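Local coordinates for protein dihydropteroate synthase (Xanthomonas albilineans, PDB 6Q62) that probably condenses para-aminobenzoate with 6-hydroxymethyl-7,8-dihydropterin diphosphate to give 7,8-dihydropteroate, the precursor of folates, at residues V74-E88 against V100-A114. Numbering follows the deposited sequence.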
loop_
_atom_site.group_PDB
_atom_site.type_symbol
_atom_site.label_atom_id
_atom_site.label_comp_id
_atom_site.label_asym_id
_atom_site.label_seq_id
_atom_site.Cartn_x
_atom_site.Cartn_y
_atom_site.Cartn_z
ATOM N N VAL A 74 5.244 -3.812 -33.483
ATOM C CA VAL A 74 6.438 -4.664 -33.584
ATOM C C VAL A 74 6.154 -5.783 -34.584
ATOM O O VAL A 74 5.181 -6.532 -34.387
ATOM C CB VAL A 74 6.907 -5.197 -32.198
ATOM C CG1 VAL A 74 8.081 -6.173 -32.323
ATOM C CG2 VAL A 74 7.286 -4.034 -31.282
ATOM N N PRO A 75 6.974 -5.945 -35.655
ATOM C CA PRO A 75 6.719 -7.038 -36.601
ATOM C C PRO A 75 6.899 -8.379 -35.919
ATOM O O PRO A 75 7.732 -8.480 -35.013
ATOM C CB PRO A 75 7.790 -6.829 -37.687
ATOM C CG PRO A 75 8.234 -5.424 -37.523
ATOM C CD PRO A 75 8.157 -5.151 -36.058
ATOM N N VAL A 76 6.086 -9.384 -36.327
ATOM C CA VAL A 76 6.094 -10.714 -35.746
ATOM C C VAL A 76 7.509 -11.301 -35.599
ATOM O O VAL A 76 7.818 -11.839 -34.549
ATOM C CB VAL A 76 5.097 -11.680 -36.449
ATOM C CG1 VAL A 76 5.386 -11.875 -37.944
ATOM C CG2 VAL A 76 5.004 -13.003 -35.716
ATOM N N GLU A 77 8.372 -11.195 -36.635
ATOM C CA GLU A 77 9.702 -11.791 -36.558
ATOM C C GLU A 77 10.530 -11.177 -35.429
ATOM O O GLU A 77 11.230 -11.905 -34.714
ATOM C CB GLU A 77 10.439 -11.582 -37.899
ATOM C CG GLU A 77 11.648 -12.454 -38.077
ATOM C CD GLU A 77 12.391 -12.041 -39.329
ATOM O OE1 GLU A 77 12.257 -12.748 -40.353
ATOM O OE2 GLU A 77 13.074 -10.990 -39.301
ATOM N N GLU A 78 10.421 -9.846 -35.249
ATOM C CA GLU A 78 11.120 -9.148 -34.163
ATOM C C GLU A 78 10.525 -9.551 -32.783
ATOM O O GLU A 78 11.271 -9.734 -31.824
ATOM C CB GLU A 78 11.041 -7.620 -34.362
ATOM C CG GLU A 78 11.798 -6.800 -33.315
ATOM C CD GLU A 78 13.260 -7.144 -33.068
ATOM O OE1 GLU A 78 13.950 -7.581 -34.020
ATOM O OE2 GLU A 78 13.718 -6.970 -31.913
ATOM N N GLU A 79 9.188 -9.677 -32.691
ATOM C CA GLU A 79 8.534 -10.064 -31.442
ATOM C C GLU A 79 9.012 -11.479 -31.044
ATOM O O GLU A 79 9.341 -11.692 -29.870
ATOM C CB GLU A 79 7.014 -10.032 -31.615
ATOM C CG GLU A 79 6.267 -10.207 -30.300
ATOM C CD GLU A 79 4.763 -10.110 -30.447
ATOM O OE1 GLU A 79 4.304 -9.937 -31.597
ATOM O OE2 GLU A 79 4.043 -10.233 -29.426
ATOM N N LEU A 80 9.138 -12.407 -32.033
ATOM C CA LEU A 80 9.633 -13.761 -31.740
ATOM C C LEU A 80 11.075 -13.733 -31.277
ATOM O O LEU A 80 11.444 -14.441 -30.337
ATOM C CB LEU A 80 9.506 -14.660 -32.989
ATOM C CG LEU A 80 8.080 -15.028 -33.400
ATOM C CD1 LEU A 80 8.073 -15.655 -34.826
ATOM C CD2 LEU A 80 7.460 -15.995 -32.375
ATOM N N ARG A 81 11.908 -12.905 -31.938
ATOM C CA ARG A 81 13.340 -12.744 -31.610
ATOM C C ARG A 81 13.506 -12.273 -30.157
ATOM O O ARG A 81 14.477 -12.618 -29.505
ATOM C CB ARG A 81 13.955 -11.718 -32.586
ATOM C CG ARG A 81 15.455 -11.611 -32.667
ATOM C CD ARG A 81 15.780 -10.705 -33.851
ATOM N NE ARG A 81 15.559 -11.439 -35.089
ATOM C CZ ARG A 81 14.829 -11.038 -36.124
ATOM N NH1 ARG A 81 14.274 -9.829 -36.132
ATOM N NH2 ARG A 81 14.707 -11.811 -37.187
ATOM N N ARG A 82 12.547 -11.496 -29.660
ATOM C CA ARG A 82 12.575 -11.020 -28.282
ATOM C C ARG A 82 12.058 -12.041 -27.290
ATOM O O ARG A 82 12.757 -12.346 -26.340
ATOM C CB ARG A 82 11.737 -9.752 -28.156
ATOM C CG ARG A 82 12.348 -8.582 -28.913
ATOM C CD ARG A 82 11.353 -7.455 -29.031
ATOM N NE ARG A 82 11.948 -6.339 -29.775
ATOM C CZ ARG A 82 11.405 -5.130 -29.873
ATOM N NH1 ARG A 82 10.272 -4.848 -29.238
ATOM N NH2 ARG A 82 12.009 -4.181 -30.571
ATOM N N VAL A 83 10.809 -12.539 -27.473
ATOM C CA VAL A 83 10.173 -13.341 -26.426
ATOM C C VAL A 83 10.636 -14.792 -26.400
ATOM O O VAL A 83 10.720 -15.345 -25.307
ATOM C CB VAL A 83 8.618 -13.236 -26.391
ATOM C CG1 VAL A 83 8.179 -11.781 -26.253
ATOM C CG2 VAL A 83 7.933 -13.880 -27.610
ATOM N N ILE A 84 10.909 -15.428 -27.557
ATOM C CA ILE A 84 11.227 -16.877 -27.504
ATOM C C ILE A 84 12.498 -17.190 -26.716
ATOM O O ILE A 84 12.442 -18.070 -25.851
ATOM C CB ILE A 84 11.229 -17.526 -28.921
ATOM C CG1 ILE A 84 9.871 -17.309 -29.633
ATOM C CG2 ILE A 84 11.664 -19.029 -28.866
ATOM C CD1 ILE A 84 8.632 -17.826 -28.849
ATOM N N PRO A 85 13.650 -16.510 -26.935
ATOM C CA PRO A 85 14.848 -16.865 -26.147
ATOM C C PRO A 85 14.633 -16.599 -24.647
ATOM O O PRO A 85 15.149 -17.335 -23.809
ATOM C CB PRO A 85 15.947 -15.987 -26.743
ATOM C CG PRO A 85 15.420 -15.502 -28.035
ATOM C CD PRO A 85 13.945 -15.443 -27.912
ATOM N N VAL A 86 13.837 -15.565 -24.302
ATOM C CA VAL A 86 13.538 -15.247 -22.895
ATOM C C VAL A 86 12.697 -16.352 -22.250
ATOM O O VAL A 86 13.024 -16.807 -21.153
ATOM C CB VAL A 86 12.881 -13.851 -22.755
ATOM C CG1 VAL A 86 12.435 -13.565 -21.307
ATOM C CG2 VAL A 86 13.865 -12.786 -23.227
ATOM N N ILE A 87 11.649 -16.815 -22.959
ATOM C CA ILE A 87 10.821 -17.918 -22.451
ATOM C C ILE A 87 11.688 -19.190 -22.292
ATOM O O ILE A 87 11.599 -19.853 -21.263
ATOM C CB ILE A 87 9.608 -18.168 -23.386
ATOM C CG1 ILE A 87 8.641 -16.970 -23.312
ATOM C CG2 ILE A 87 8.878 -19.477 -23.021
ATOM C CD1 ILE A 87 7.674 -16.871 -24.443
ATOM N N GLU A 88 12.531 -19.509 -23.297
ATOM C CA GLU A 88 13.364 -20.733 -23.238
ATOM C C GLU A 88 14.284 -20.710 -22.009
ATOM O O GLU A 88 14.396 -21.699 -21.283
ATOM C CB GLU A 88 14.190 -20.900 -24.530
ATOM C CG GLU A 88 13.321 -21.214 -25.743
ATOM C CD GLU A 88 14.027 -21.294 -27.080
ATOM O OE1 GLU A 88 15.086 -20.651 -27.234
ATOM O OE2 GLU A 88 13.503 -21.977 -27.988
ATOM N N VAL A 100 2.765 -15.381 -21.878
ATOM C CA VAL A 100 3.269 -14.617 -23.004
ATOM C C VAL A 100 2.241 -13.525 -23.301
ATOM O O VAL A 100 1.038 -13.819 -23.505
ATOM C CB VAL A 100 3.629 -15.485 -24.246
ATOM C CG1 VAL A 100 2.426 -16.302 -24.763
ATOM C CG2 VAL A 100 4.252 -14.628 -25.358
ATOM N N ASP A 101 2.687 -12.288 -23.294
ATOM C CA ASP A 101 1.824 -11.136 -23.546
ATOM C C ASP A 101 1.915 -10.800 -25.043
ATOM O O ASP A 101 2.869 -10.141 -25.501
ATOM C CB ASP A 101 2.314 -9.982 -22.666
ATOM C CG ASP A 101 1.612 -8.662 -22.766
ATOM O OD1 ASP A 101 0.768 -8.506 -23.652
ATOM O OD2 ASP A 101 1.918 -7.773 -21.950
ATOM N N THR A 102 0.962 -11.332 -25.814
ATOM C CA THR A 102 0.937 -11.131 -27.269
ATOM C C THR A 102 -0.501 -11.219 -27.764
ATOM O O THR A 102 -1.320 -11.876 -27.114
ATOM C CB THR A 102 1.802 -12.189 -27.960
ATOM O OG1 THR A 102 1.879 -11.891 -29.372
ATOM C CG2 THR A 102 1.283 -13.638 -27.760
ATOM N N PHE A 103 -0.794 -10.593 -28.911
ATOM C CA PHE A 103 -2.102 -10.740 -29.542
ATOM C C PHE A 103 -1.960 -11.544 -30.843
ATOM O O PHE A 103 -2.960 -11.757 -31.531
ATOM C CB PHE A 103 -2.778 -9.380 -29.833
ATOM C CG PHE A 103 -1.978 -8.390 -30.630
ATOM C CD1 PHE A 103 -1.961 -8.439 -32.023
ATOM C CD2 PHE A 103 -1.287 -7.370 -29.995
ATOM C CE1 PHE A 103 -1.202 -7.518 -32.764
ATOM C CE2 PHE A 103 -0.551 -6.434 -30.739
ATOM C CZ PHE A 103 -0.517 -6.518 -32.115
ATOM N N LYS A 104 -0.728 -11.979 -31.185
ATOM C CA LYS A 104 -0.481 -12.667 -32.460
ATOM C C LYS A 104 -0.496 -14.166 -32.327
ATOM O O LYS A 104 0.313 -14.705 -31.565
ATOM C CB LYS A 104 0.845 -12.182 -33.067
ATOM C CG LYS A 104 0.866 -10.682 -33.340
ATOM C CD LYS A 104 2.180 -10.293 -34.035
ATOM C CE LYS A 104 2.321 -8.810 -34.286
ATOM N NZ LYS A 104 2.879 -8.139 -33.091
ATOM N N PRO A 105 -1.371 -14.874 -33.090
ATOM C CA PRO A 105 -1.429 -16.338 -32.967
ATOM C C PRO A 105 -0.131 -17.049 -33.222
ATOM O O PRO A 105 0.119 -18.056 -32.579
ATOM C CB PRO A 105 -2.497 -16.768 -33.974
ATOM C CG PRO A 105 -2.752 -15.564 -34.823
ATOM C CD PRO A 105 -2.395 -14.368 -34.016
ATOM N N GLU A 106 0.704 -16.546 -34.150
ATOM C CA GLU A 106 1.985 -17.193 -34.455
ATOM C C GLU A 106 2.873 -17.110 -33.231
ATOM O O GLU A 106 3.599 -18.057 -32.948
ATOM C CB GLU A 106 2.699 -16.478 -35.643
ATOM C CG GLU A 106 1.881 -16.349 -36.921
ATOM C CD GLU A 106 1.002 -15.118 -37.106
ATOM O OE1 GLU A 106 0.565 -14.505 -36.102
ATOM O OE2 GLU A 106 0.727 -14.782 -38.278
ATOM N N VAL A 107 2.818 -15.980 -32.475
ATOM C CA VAL A 107 3.641 -15.820 -31.264
ATOM C C VAL A 107 3.062 -16.701 -30.171
ATOM O O VAL A 107 3.822 -17.344 -29.450
ATOM C CB VAL A 107 3.745 -14.339 -30.818
ATOM C CG1 VAL A 107 4.644 -14.202 -29.577
ATOM C CG2 VAL A 107 4.291 -13.469 -31.965
ATOM N N MET A 108 1.726 -16.783 -30.070
ATOM C CA MET A 108 1.100 -17.656 -29.071
ATOM C C MET A 108 1.563 -19.100 -29.243
ATOM O O MET A 108 1.981 -19.730 -28.275
ATOM C CB MET A 108 -0.434 -17.601 -29.178
ATOM C CG MET A 108 -1.000 -16.225 -28.949
ATOM S SD MET A 108 -2.804 -16.299 -29.111
ATOM C CE MET A 108 -3.192 -14.585 -29.078
ATOM N N ARG A 109 1.499 -19.626 -30.494
ATOM C CA ARG A 109 1.915 -21.010 -30.752
ATOM C C ARG A 109 3.384 -21.235 -30.479
ATOM O O ARG A 109 3.749 -22.218 -29.830
ATOM C CB ARG A 109 1.574 -21.400 -32.196
ATOM C CG ARG A 109 0.071 -21.427 -32.462
ATOM C CD ARG A 109 -0.178 -21.942 -33.866
ATOM N NE ARG A 109 -1.602 -22.005 -34.186
ATOM C CZ ARG A 109 -2.373 -23.062 -33.966
ATOM N NH1 ARG A 109 -1.885 -24.137 -33.344
ATOM N NH2 ARG A 109 -3.639 -23.042 -34.320
ATOM N N ALA A 110 4.243 -20.352 -30.995
ATOM C CA ALA A 110 5.692 -20.486 -30.808
ATOM C C ALA A 110 6.079 -20.351 -29.325
ATOM O O ALA A 110 6.932 -21.101 -28.838
ATOM C CB ALA A 110 6.440 -19.440 -31.637
ATOM N N ALA A 111 5.419 -19.442 -28.596
ATOM C CA ALA A 111 5.719 -19.234 -27.181
ATOM C C ALA A 111 5.343 -20.440 -26.338
ATOM O O ALA A 111 6.149 -20.857 -25.510
ATOM C CB ALA A 111 5.021 -17.992 -26.676
ATOM N N VAL A 112 4.171 -21.051 -26.604
ATOM C CA VAL A 112 3.760 -22.262 -25.887
ATOM C C VAL A 112 4.706 -23.423 -26.210
ATOM O O VAL A 112 5.116 -24.133 -25.298
ATOM C CB VAL A 112 2.272 -22.601 -26.092
ATOM C CG1 VAL A 112 1.925 -23.964 -25.482
ATOM C CG2 VAL A 112 1.393 -21.512 -25.480
ATOM N N ALA A 113 5.137 -23.565 -27.483
ATOM C CA ALA A 113 6.095 -24.622 -27.832
ATOM C C ALA A 113 7.414 -24.418 -27.113
ATOM O O ALA A 113 8.048 -25.398 -26.734
ATOM C CB ALA A 113 6.326 -24.666 -29.331
ATOM N N ALA A 114 7.785 -23.148 -26.853
ATOM C CA ALA A 114 9.012 -22.768 -26.157
ATOM C C ALA A 114 8.915 -22.916 -24.620
ATOM O O ALA A 114 9.942 -22.848 -23.944
ATOM C CB ALA A 114 9.384 -21.327 -26.521
HETATM O O HOH W 1 5.114 -10.488 -26.955
HETATM O O HOH W 2 1.730 -8.864 -29.587
#
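Glu79 holds CG anti to its own nitrogen (chi1 -171°) and runs straight on from there, carrying its carboxylate across to Thr102 and Lys104; the chain of Lys104 is extended until a bend at chi4 (86°) brings NZ to Glu79 OE1 and Val74 O. Lys104 NZ forms a salt bridge with Glu79 OE1 (2.7 Å), tilted from the carboxylate plane on the syn side, and also donates to Val74 O at 3.1 Å; Glu65 is a second anionic partner for this amine. Thr102 OG1 donates a hydrogen bond to Glu79 OE2 (2.7 Å), meeting it from above the carboxylate plane. Two waters donate to the same oxygen, one passing on to Asp101 O, the other accepting from Phe103 N. A carboxylate suits this buried spot because it can accept so many bonds at once, and they fix its rotation. Thr102 OG1 in turn accepts from Lys104 N, an ST turn before the helix.

Beyond this polar end the axes of helix segments 76-88 and 105-114 run nearly parallel (crossing angle -19°). Branched Val107 is a knob among Val76, Glu79, Leu80 and Val83. Small alanines then present short methyls to longer side chains: Leu80 CD2 meets Ala110 CB at 3.7 Å, Ile87 CD1 meets Ala111 CB at 3.6 Å, and Ile84 CG2 lies against Ala114 CB. Such neighbouring outer helices, joined through a parallel strand whose Asp101 lines the 6-chloroguanine pocket, are characteristic of the TIM barrel.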